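PDB 5GVJ: enoyl-[acyl-carrier-protein] reductase [FMN] from Thermotoga maritima, which probably catalyses the NADH-dependent reduction of enoyl-acyl-carrier-protein as an FMN-dependent flavoprotein. Local coordinates for residues 119-122 / 123-126; 104-107 / 108-112; 156-159 / 160-164; 47-50 / 51-54. The protein carries 1 engineered substitution. All coordinates share one frame; numbering follows the deposited sequence.

Contact 1. Residues 119-122 / 123-126; sequences VASD and SLAR
V119 CG1 packs against the branch point of L124, 3.6 Å from its CG, and this pair forms the tight side of the turn that leads from strand 114-119 into helix 122-130. The two methyl groups of V119 divide the work. CG1, placed opposite the carbonyl carbon (chi1 -56°), reaches L124 CG and CD2, while CG2 lies 4.0 Å from A125 CB. The strand end is thereby fitted against the first turn of the helix partly by apolar contact.

Polar bonds close the backbone beside this patch. S121 OG accepts from L124 N at 3.0 Å with an N-H...O angle of 154°, the bond of an N-cap residue. A chi1 of 66° turns this hydroxyl toward the amide of L124. One residue further on, A125 N makes a weak bond to S121 O at 3.3 Å, and R126 N donates to D122 O at 3.1 Å.

The looser side is that of S123 and R126, both partly exposed. The D122 and R126 side chains pair as a salt bridge, but the modelled approach is too short to be trusted in detail, and the placement of the guanidinium with one face over D122 O is therefore approximate. S162 of helix 152-162 is a further partner of D122, and R218 of the second subunit packs on S121 and S123.

The motif is a serine N-cap; the strand-to-helix turn it closes is part of the beta-alpha units of this TIM-barrel-clan fold, with the V119 side chain about 7 Å from that of E139, an FMN-binding residue.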
loop_
_atom_site.group_PDB
_atom_site.type_symbol
_atom_site.label_atom_id
_atom_site.label_comp_id
_atom_site.label_asym_id
_atom_site.label_seq_id
_atom_site.Cartn_x
_atom_site.Cartn_y
_atom_site.Cartn_z
ATOM N N VAL A 119 -0.886 -7.274 13.509
ATOM C CA VAL A 119 -0.079 -6.142 13.948
ATOM C C VAL A 119 -0.156 -5.043 12.898
ATOM O O VAL A 119 -0.349 -5.305 11.709
ATOM C CB VAL A 119 1.393 -6.531 14.210
ATOM C CG1 VAL A 119 1.480 -7.667 15.233
ATOM C CG2 VAL A 119 2.081 -6.925 12.917
ATOM N N ALA A 120 -0.040 -3.799 13.355
ATOM C CA ALA A 120 0.043 -2.654 12.461
ATOM C C ALA A 120 1.371 -1.937 12.631
ATOM O O ALA A 120 1.546 -0.815 12.131
ATOM C CB ALA A 120 -1.136 -1.703 12.698
ATOM N N SER A 121 2.321 -2.562 13.315
ATOM C CA SER A 121 3.593 -1.914 13.545
ATOM C C SER A 121 4.710 -2.938 13.480
ATOM O O SER A 121 4.513 -4.138 13.677
ATOM C CB SER A 121 3.627 -1.192 14.897
ATOM O OG SER A 121 3.546 -2.130 15.958
ATOM N N ASP A 122 5.896 -2.414 13.209
ATOM C CA ASP A 122 7.116 -3.197 13.221
ATOM C C ASP A 122 7.493 -3.610 14.641
ATOM O O ASP A 122 7.941 -4.740 14.875
ATOM C CB ASP A 122 8.214 -2.350 12.585
ATOM C CG ASP A 122 9.506 -3.069 12.495
ATOM O OD1 ASP A 122 9.492 -4.252 12.099
ATOM O OD2 ASP A 122 10.543 -2.449 12.811
ATOM N N SER A 123 7.323 -2.702 15.601
ATOM C CA SER A 123 7.701 -2.996 16.978
ATOM C C SER A 123 6.816 -4.091 17.566
ATOM O O SER A 123 7.311 -5.019 18.213
ATOM C CB SER A 123 7.621 -1.727 17.825
ATOM O OG SER A 123 6.307 -1.195 17.786
ATOM N N LEU A 124 5.499 -4.002 17.350
ATOM C CA LEU A 124 4.622 -5.045 17.877
ATOM C C LEU A 124 4.961 -6.397 17.270
ATOM O O LEU A 124 4.994 -7.411 17.980
ATOM C CB LEU A 124 3.149 -4.700 17.639
ATOM C CG LEU A 124 2.155 -5.728 18.191
ATOM C CD1 LEU A 124 2.362 -5.947 19.688
ATOM C CD2 LEU A 124 0.699 -5.347 17.913
ATOM N N ALA A 125 5.234 -6.433 15.963
ATOM C CA ALA A 125 5.619 -7.690 15.328
ATOM C C ALA A 125 6.815 -8.316 16.030
ATOM O O ALA A 125 6.802 -9.507 16.361
ATOM C CB ALA A 125 5.920 -7.473 13.844
ATOM N N ARG A 126 7.871 -7.535 16.263
ATOM C CA ARG A 126 9.033 -8.108 16.934
ATOM C C ARG A 126 8.695 -8.560 18.350
ATOM O O ARG A 126 9.198 -9.587 18.814
ATOM C CB ARG A 126 10.194 -7.119 16.960
ATOM C CG ARG A 126 10.670 -6.674 15.612
ATOM C CD ARG A 126 11.989 -5.968 15.795
ATOM N NE ARG A 126 11.749 -4.616 16.274
ATOM C CZ ARG A 126 11.636 -3.554 15.488
ATOM N NH1 ARG A 126 11.790 -3.682 14.177
ATOM N NH2 ARG A 126 11.399 -2.359 16.024
#

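Contact 2. Residues 104-107 / 108-112; sequences YIRE and LKENG
R106 and E110, one helical turn apart, meet with their flat groups steeply crossed: the guanidinium and carboxylate planes stand 78° apart. The carboxylate lies at the guanidinium edge, and R106 NE donates to E110 OE2 at 2.8 Å. That oxygen is near the guanidinium plane, yet the donor comes from above the carboxylate, 56° out of its plane. A second link from R106 NH2 to the same oxygen is weak, at 3.4 Å. R106 spans the turn to this acid with a chain that stays extended as far as NE, starting from a chi1 of 173°.

I105 and K109 instead run side by side in the same direction, with I105 CG2 4.0 Å from K109 CD; the ammonium group continues to the carbonyl of G132. Y104 CB touches L108 CD1 at 4.2 Å.

At the helix end, N111 turns its amide back to E107 O, which accepts from ND2 at 2.9 Å in a nearly straight bond. G112, with positive phi, is the C' residue of a Schellman motif, and its N bonds to K109 O.

Within the beta-alpha-beta unit of strand 93-97, helix 102-110 and strand 114-119, L108 and K109 touch V115 of the following strand, while Y104, E107 and L108 face helix 79-88.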
loop_
_atom_site.group_PDB
_atom_site.type_symbol
_atom_site.label_atom_id
_atom_site.label_comp_id
_atom_site.label_asym_id
_atom_site.label_seq_id
_atom_site.Cartn_x
_atom_site.Cartn_y
_atom_site.Cartn_z
ATOM N N TYR A 104 -1.609 -14.348 26.282
ATOM C CA TYR A 104 -2.269 -15.606 25.947
ATOM C C TYR A 104 -1.408 -16.554 25.130
ATOM O O TYR A 104 -1.773 -17.727 24.991
ATOM C CB TYR A 104 -3.540 -15.344 25.141
ATOM C CG TYR A 104 -4.579 -14.509 25.826
ATOM C CD1 TYR A 104 -5.119 -14.896 27.043
ATOM C CD2 TYR A 104 -5.050 -13.349 25.233
ATOM C CE1 TYR A 104 -6.085 -14.135 27.661
ATOM C CE2 TYR A 104 -6.014 -12.584 25.836
ATOM C CZ TYR A 104 -6.537 -12.981 27.049
ATOM O OH TYR A 104 -7.513 -12.211 27.644
ATOM N N ILE A 105 -0.313 -16.068 24.546
ATOM C CA ILE A 105 0.398 -16.851 23.540
ATOM C C ILE A 105 0.845 -18.190 24.115
ATOM O O ILE A 105 0.643 -19.248 23.504
ATOM C CB ILE A 105 1.592 -16.054 22.985
ATOM C CG1 ILE A 105 1.109 -14.777 22.293
ATOM C CG2 ILE A 105 2.424 -16.926 22.058
ATOM C CD1 ILE A 105 2.234 -13.976 21.681
ATOM N N ARG A 106 1.457 -18.163 25.302
ATOM C CA ARG A 106 2.073 -19.368 25.850
ATOM C C ARG A 106 1.049 -20.477 26.085
ATOM O O ARG A 106 1.278 -21.635 25.710
ATOM C CB ARG A 106 2.802 -19.040 27.149
ATOM C CG ARG A 106 3.317 -20.261 27.861
ATOM C CD ARG A 106 3.651 -19.943 29.311
ATOM N NE ARG A 106 4.216 -21.126 29.929
ATOM C CZ ARG A 106 5.135 -21.070 30.885
ATOM N NH1 ARG A 106 5.580 -19.885 31.307
ATOM N NH2 ARG A 106 5.617 -22.189 31.422
ATOM N N GLU A 107 -0.079 -20.157 26.721
ATOM C CA GLU A 107 -1.034 -21.225 27.019
ATOM C C GLU A 107 -1.651 -21.784 25.744
ATOM O O GLU A 107 -1.930 -22.988 25.658
ATOM C CB GLU A 107 -2.120 -20.730 27.975
ATOM C CG GLU A 107 -3.059 -19.673 27.412
ATOM C CD GLU A 107 -3.940 -19.068 28.494
ATOM O OE1 GLU A 107 -4.696 -19.834 29.138
ATOM O OE2 GLU A 107 -3.851 -17.835 28.716
ATOM N N LEU A 108 -1.845 -20.935 24.735
ATOM C CA LEU A 108 -2.327 -21.428 23.452
ATOM C C LEU A 108 -1.294 -22.345 22.811
ATOM O O LEU A 108 -1.620 -23.449 22.361
ATOM C CB LEU A 108 -2.664 -20.246 22.539
ATOM C CG LEU A 108 -3.997 -19.572 22.883
ATOM C CD1 LEU A 108 -4.151 -18.242 22.172
ATOM C CD2 LEU A 108 -5.173 -20.482 22.562
ATOM N N LYS A 109 -0.031 -21.918 22.794
ATOM C CA LYS A 109 1.000 -22.714 22.142
ATOM C C LYS A 109 1.280 -24.003 22.894
ATOM O O LYS A 109 1.488 -25.051 22.273
ATOM C CB LYS A 109 2.275 -21.904 22.004
ATOM C CG LYS A 109 2.271 -21.025 20.797
ATOM C CD LYS A 109 3.641 -20.480 20.610
ATOM C CE LYS A 109 4.600 -21.563 20.166
ATOM N NZ LYS A 109 5.916 -20.997 19.796
ATOM N N GLU A 110 1.305 -23.951 24.230
ATOM C CA GLU A 110 1.502 -25.183 24.993
ATOM C C GLU A 110 0.459 -26.237 24.650
ATOM O O GLU A 110 0.741 -27.435 24.719
ATOM C CB GLU A 110 1.498 -24.874 26.491
ATOM C CG GLU A 110 2.778 -24.172 26.894
ATOM C CD GLU A 110 2.950 -24.046 28.387
ATOM O OE1 GLU A 110 1.979 -24.315 29.121
ATOM O OE2 GLU A 110 4.060 -23.667 28.816
ATOM N N ASN A 111 -0.734 -25.822 24.244
ATOM C CA ASN A 111 -1.784 -26.774 23.907
ATOM C C ASN A 111 -1.900 -27.041 22.402
ATOM O O ASN A 111 -2.896 -27.628 21.961
ATOM C CB ASN A 111 -3.107 -26.294 24.503
ATOM C CG ASN A 111 -3.155 -26.507 26.019
ATOM O OD1 ASN A 111 -3.421 -27.619 26.480
ATOM N ND2 ASN A 111 -2.869 -25.458 26.793
ATOM N N GLY A 112 -0.897 -26.654 21.614
ATOM C CA GLY A 112 -0.822 -27.023 20.209
ATOM C C GLY A 112 -1.497 -26.082 19.233
ATOM O O GLY A 112 -1.574 -26.401 18.039
#

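Contact 3. Residues 156-159 / 160-164; sequences VNKV and SRSVN
N157 and R161 make the main side-chain hydrogen bond of the last two turns of helix 152-162. R161 NE donates to N157 OD1 at 2.7 Å, with an N-H...O angle of 157°, and the donor lies in the carbonyl plane of the amide. The amide and guanidinium planes differ by 40°. An extended R161 chain carries NE across to N157 OD1, and the N157 amide is swung to meet it by a chi1 of -174°.

Hydroxyls form a second group. S160 OG approaches two carbonyl oxygens of the preceding turn, V156 O at 2.8 Å and N157 O at 3.1 Å; L185 O is a further partner, and the one proton is not settled among them. S162 OG instead accepts from a water at 2.9 Å, and that water in turn accepts from K158 NZ at 3.1 Å; D122 of helix 122-130 is the stronger protein partner of this hydroxyl.

Backbone bonds complete the set. S160 N to V156 O is regular at 3.0 Å, whereas S162 N bonds to V159 O, three residues back, at 2.9 Å as the helix runs out.

D175 of the second subunit receives both N157 ND2 and R161 NH2, and E300 of that subunit also meets R161. Because N157 fixes NE while those acids take the far end, R161 is probably held in a definite orientation, the acids offsetting its charge and that of nearby R177 of the second subunit.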
loop_
_atom_site.group_PDB
_atom_site.type_symbol
_atom_site.label_atom_id
_atom_site.label_comp_id
_atom_site.label_asym_id
_atom_site.label_seq_id
_atom_site.Cartn_x
_atom_site.Cartn_y
_atom_site.Cartn_z
ATOM N N VAL A 156 4.260 -4.514 5.196
ATOM C CA VAL A 156 4.681 -5.887 4.934
ATOM C C VAL A 156 6.185 -5.951 4.699
ATOM O O VAL A 156 6.857 -6.878 5.160
ATOM C CB VAL A 156 3.900 -6.474 3.743
ATOM C CG1 VAL A 156 4.443 -7.854 3.370
ATOM C CG2 VAL A 156 2.427 -6.554 4.079
ATOM N N ASN A 157 6.732 -4.970 3.972
ATOM C CA ASN A 157 8.165 -4.941 3.697
ATOM C C ASN A 157 8.957 -4.842 4.992
ATOM O O ASN A 157 9.860 -5.647 5.241
ATOM C CB ASN A 157 8.469 -3.762 2.766
ATOM C CG ASN A 157 9.921 -3.728 2.288
ATOM O OD1 ASN A 157 10.777 -4.463 2.780
ATOM N ND2 ASN A 157 10.192 -2.867 1.300
ATOM N N LYS A 158 8.617 -3.871 5.845
ATOM C CA LYS A 158 9.411 -3.662 7.055
ATOM C C LYS A 158 9.239 -4.820 8.027
ATOM O O LYS A 158 10.217 -5.302 8.609
ATOM C CB LYS A 158 9.016 -2.344 7.726
ATOM C CG LYS A 158 9.742 -2.066 9.042
ATOM C CD LYS A 158 11.256 -1.966 8.826
ATOM C CE LYS A 158 11.960 -1.396 10.054
ATOM N NZ LYS A 158 13.428 -1.673 10.035
ATOM N N VAL A 159 8.007 -5.290 8.202
ATOM C CA VAL A 159 7.751 -6.371 9.154
ATOM C C VAL A 159 8.484 -7.638 8.732
ATOM O O VAL A 159 9.154 -8.281 9.545
ATOM C CB VAL A 159 6.238 -6.607 9.306
ATOM C CG1 VAL A 159 5.952 -7.916 10.050
ATOM C CG2 VAL A 159 5.599 -5.446 10.050
ATOM N N SER A 160 8.378 -8.017 7.451
ATOM C CA SER A 160 9.039 -9.247 7.024
ATOM C C SER A 160 10.551 -9.167 7.208
ATOM O O SER A 160 11.196 -10.174 7.515
ATOM C CB SER A 160 8.685 -9.576 5.573
ATOM O OG SER A 160 9.068 -8.541 4.687
ATOM N N ARG A 161 11.135 -7.986 7.034
ATOM C CA ARG A 161 12.568 -7.849 7.275
ATOM C C ARG A 161 12.922 -7.940 8.754
ATOM O O ARG A 161 14.068 -8.275 9.082
ATOM C CB ARG A 161 13.066 -6.527 6.702
ATOM C CG ARG A 161 13.011 -6.479 5.193
ATOM C CD ARG A 161 13.619 -5.192 4.689
ATOM N NE ARG A 161 13.392 -5.010 3.258
ATOM C CZ ARG A 161 14.265 -5.348 2.313
ATOM N NH1 ARG A 161 15.431 -5.893 2.641
ATOM N NH2 ARG A 161 13.975 -5.123 1.041
ATOM N N SER A 162 11.970 -7.664 9.651
ATOM C CA SER A 162 12.262 -7.592 11.079
ATOM C C SER A 162 12.115 -8.914 11.818
ATOM O O SER A 162 12.677 -9.044 12.909
ATOM C CB SER A 162 11.348 -6.584 11.769
ATOM O OG SER A 162 11.547 -5.275 11.290
ATOM N N VAL A 163 11.349 -9.876 11.294
ATOM C CA VAL A 163 11.113 -11.131 12.003
ATOM C C VAL A 163 11.570 -12.299 11.139
ATOM O O VAL A 163 11.720 -12.187 9.919
ATOM C CB VAL A 163 9.632 -11.305 12.398
ATOM C CG1 VAL A 163 9.207 -10.186 13.337
ATOM C CG2 VAL A 163 8.741 -11.330 11.146
ATOM N N ASN A 164 11.788 -13.442 11.790
ATOM C CA ASN A 164 12.042 -14.670 11.052
ATOM C C ASN A 164 10.798 -15.535 10.871
ATOM O O ASN A 164 10.793 -16.394 9.983
ATOM C CB ASN A 164 13.143 -15.493 11.735
ATOM C CG ASN A 164 14.532 -14.986 11.413
ATOM O OD1 ASN A 164 14.842 -14.704 10.259
ATOM N ND2 ASN A 164 15.376 -14.860 12.434
HETATM O O HOH W 1 14.033 -4.753 9.893
#

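Contact 4. Residues 47-50 / 51-54; sequences AMKP and DDLR
The guanidinium of R54 has P50 close by and D51 at its rim. The D51 carboxylate carbon lies in the guanidinium plane, and R54 NH1 forms a salt bridge with D51 OD1 at 3.3 Å. The backbone atom P50 C approaches the same group obliquely, 3.7 Å from R54 NH1, and the ring atom P50 CB makes a separate, longer contact of 4.0 Å with R54 NH1. The second flat group is the carboxylate of D52. It takes the backbone N-H of K49 on the anti side of OD2, 23° out of the carboxylate plane, at 3.0 Å and with an N-H...O angle of 164°. This is one half of a capping box. A chi1 of -57° folds the D52 acid back toward the residue before the helix.

K49 is the N-cap residue of helix 50-63, and its carbonyl accepts from L53 N at 3.1 Å. P50 O likewise accepts from R54 N at 2.9 Å, which completes the opening turn.

Apolar contact accompanies the polar ends. M48 CB lies 3.9 Å from D52 CB, and the extended M48 chain brings SD to 4.0 Å from L53 CB. M48 and L53 both rest on I43 of strand 41-44, while P50 and L53 pack on V85 of helix 79-88.

Two acids thus occupy the first turn, where a negative charge would be expected to interact favourably with the helix dipole. D52 ties down the N-H just ahead of the helix and D51 pairs with R54, while M48 SD and L53 meet each other beside the strand they both touch.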
loop_
_atom_site.group_PDB
_atom_site.type_symbol
_atom_site.label_atom_id
_atom_site.label_comp_id
_atom_site.label_asym_id
_atom_site.label_seq_id
_atom_site.Cartn_x
_atom_site.Cartn_y
_atom_site.Cartn_z
ATOM N N ALA A 47 -18.004 -10.383 18.576
ATOM C CA ALA A 47 -19.288 -10.111 19.214
ATOM C C ALA A 47 -19.858 -11.337 19.917
ATOM O O ALA A 47 -21.060 -11.388 20.190
ATOM C CB ALA A 47 -20.293 -9.592 18.186
ATOM N N MET A 48 -19.028 -12.328 20.212
ATOM C CA MET A 48 -19.512 -13.595 20.731
ATOM C C MET A 48 -19.265 -13.715 22.229
ATOM O O MET A 48 -18.298 -13.169 22.768
ATOM C CB MET A 48 -18.852 -14.770 20.005
ATOM C CG MET A 48 -19.356 -15.018 18.588
ATOM S SD MET A 48 -18.583 -16.512 17.935
ATOM C CE MET A 48 -19.187 -16.562 16.252
ATOM N N LYS A 49 -20.177 -14.423 22.898
ATOM C CA LYS A 49 -19.968 -14.962 24.231
ATOM C C LYS A 49 -19.454 -16.388 24.110
ATOM O O LYS A 49 -19.627 -17.025 23.065
ATOM C CB LYS A 49 -21.273 -14.919 25.028
ATOM C CG LYS A 49 -21.730 -13.505 25.375
ATOM C CD LYS A 49 -23.082 -13.490 26.076
ATOM C CE LYS A 49 -24.021 -12.466 25.449
ATOM N NZ LYS A 49 -23.284 -11.399 24.709
ATOM N N PRO A 50 -18.788 -16.914 25.149
ATOM C CA PRO A 50 -18.217 -18.266 25.037
ATOM C C PRO A 50 -19.181 -19.300 24.483
ATOM O O PRO A 50 -18.778 -20.104 23.631
ATOM C CB PRO A 50 -17.803 -18.579 26.482
ATOM C CG PRO A 50 -17.461 -17.259 27.048
ATOM C CD PRO A 50 -18.446 -16.288 26.439
ATOM N N ASP A 51 -20.448 -19.286 24.914
ATOM C CA ASP A 51 -21.408 -20.253 24.392
ATOM C C ASP A 51 -21.574 -20.110 22.887
ATOM O O ASP A 51 -21.617 -21.110 22.165
ATOM C CB ASP A 51 -22.760 -20.092 25.088
ATOM C CG ASP A 51 -22.865 -20.916 26.354
ATOM O OD1 ASP A 51 -22.465 -22.101 26.319
ATOM O OD2 ASP A 51 -23.349 -20.383 27.379
ATOM N N ASP A 52 -21.677 -18.871 22.402
ATOM C CA ASP A 52 -21.794 -18.618 20.969
ATOM C C ASP A 52 -20.613 -19.204 20.203
ATOM O O ASP A 52 -20.791 -19.844 19.157
ATOM C CB ASP A 52 -21.888 -17.114 20.716
ATOM C CG ASP A 52 -23.037 -16.468 21.456
ATOM O OD1 ASP A 52 -24.119 -17.089 21.515
ATOM O OD2 ASP A 52 -22.860 -15.340 21.969
ATOM N N LEU A 53 -19.390 -18.980 20.704
ATOM C CA LEU A 53 -18.212 -19.511 20.025
ATOM C C LEU A 53 -18.210 -21.032 20.014
ATOM O O LEU A 53 -17.866 -21.641 18.996
ATOM C CB LEU A 53 -16.930 -18.988 20.677
ATOM C CG LEU A 53 -15.644 -19.530 20.043
ATOM C CD1 LEU A 53 -15.622 -19.274 18.537
ATOM C CD2 LEU A 53 -14.425 -18.902 20.691
ATOM N N ARG A 54 -18.573 -21.667 21.138
ATOM C CA ARG A 54 -18.647 -23.126 21.170
ATOM C C ARG A 54 -19.560 -23.653 20.072
ATOM O O ARG A 54 -19.189 -24.567 19.324
ATOM C CB ARG A 54 -19.141 -23.616 22.532
ATOM C CG ARG A 54 -18.103 -23.625 23.620
ATOM C CD ARG A 54 -18.604 -24.343 24.881
ATOM N NE ARG A 54 -17.784 -23.942 26.017
ATOM C CZ ARG A 54 -18.090 -22.949 26.845
ATOM N NH1 ARG A 54 -19.217 -22.271 26.680
ATOM N NH2 ARG A 54 -17.268 -22.636 27.842
#

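Overall arrangement
Contacts 1 and 4 hold the same kind of element, a loop after a strand of the parallel sheet entering its helix, but solve it differently: a serine hydroxyl caps the helix in contact 1, whereas an aspartate reaches back to the loop in contact 4. Contacts 2 and 3 lie at helix C-terminal ends; contact 2 has a salt bridge and a Schellman motif within its own chain, while polar groups of contact 3 pair with acids of the second subunit. Contacts 1, 2 and 3 are partly buried, contact 4 superficial. Only contacts 1 and 3 touch, their centres about 9 Å apart: D122 meets S162 and A125 meets V159. Both reach the second subunit.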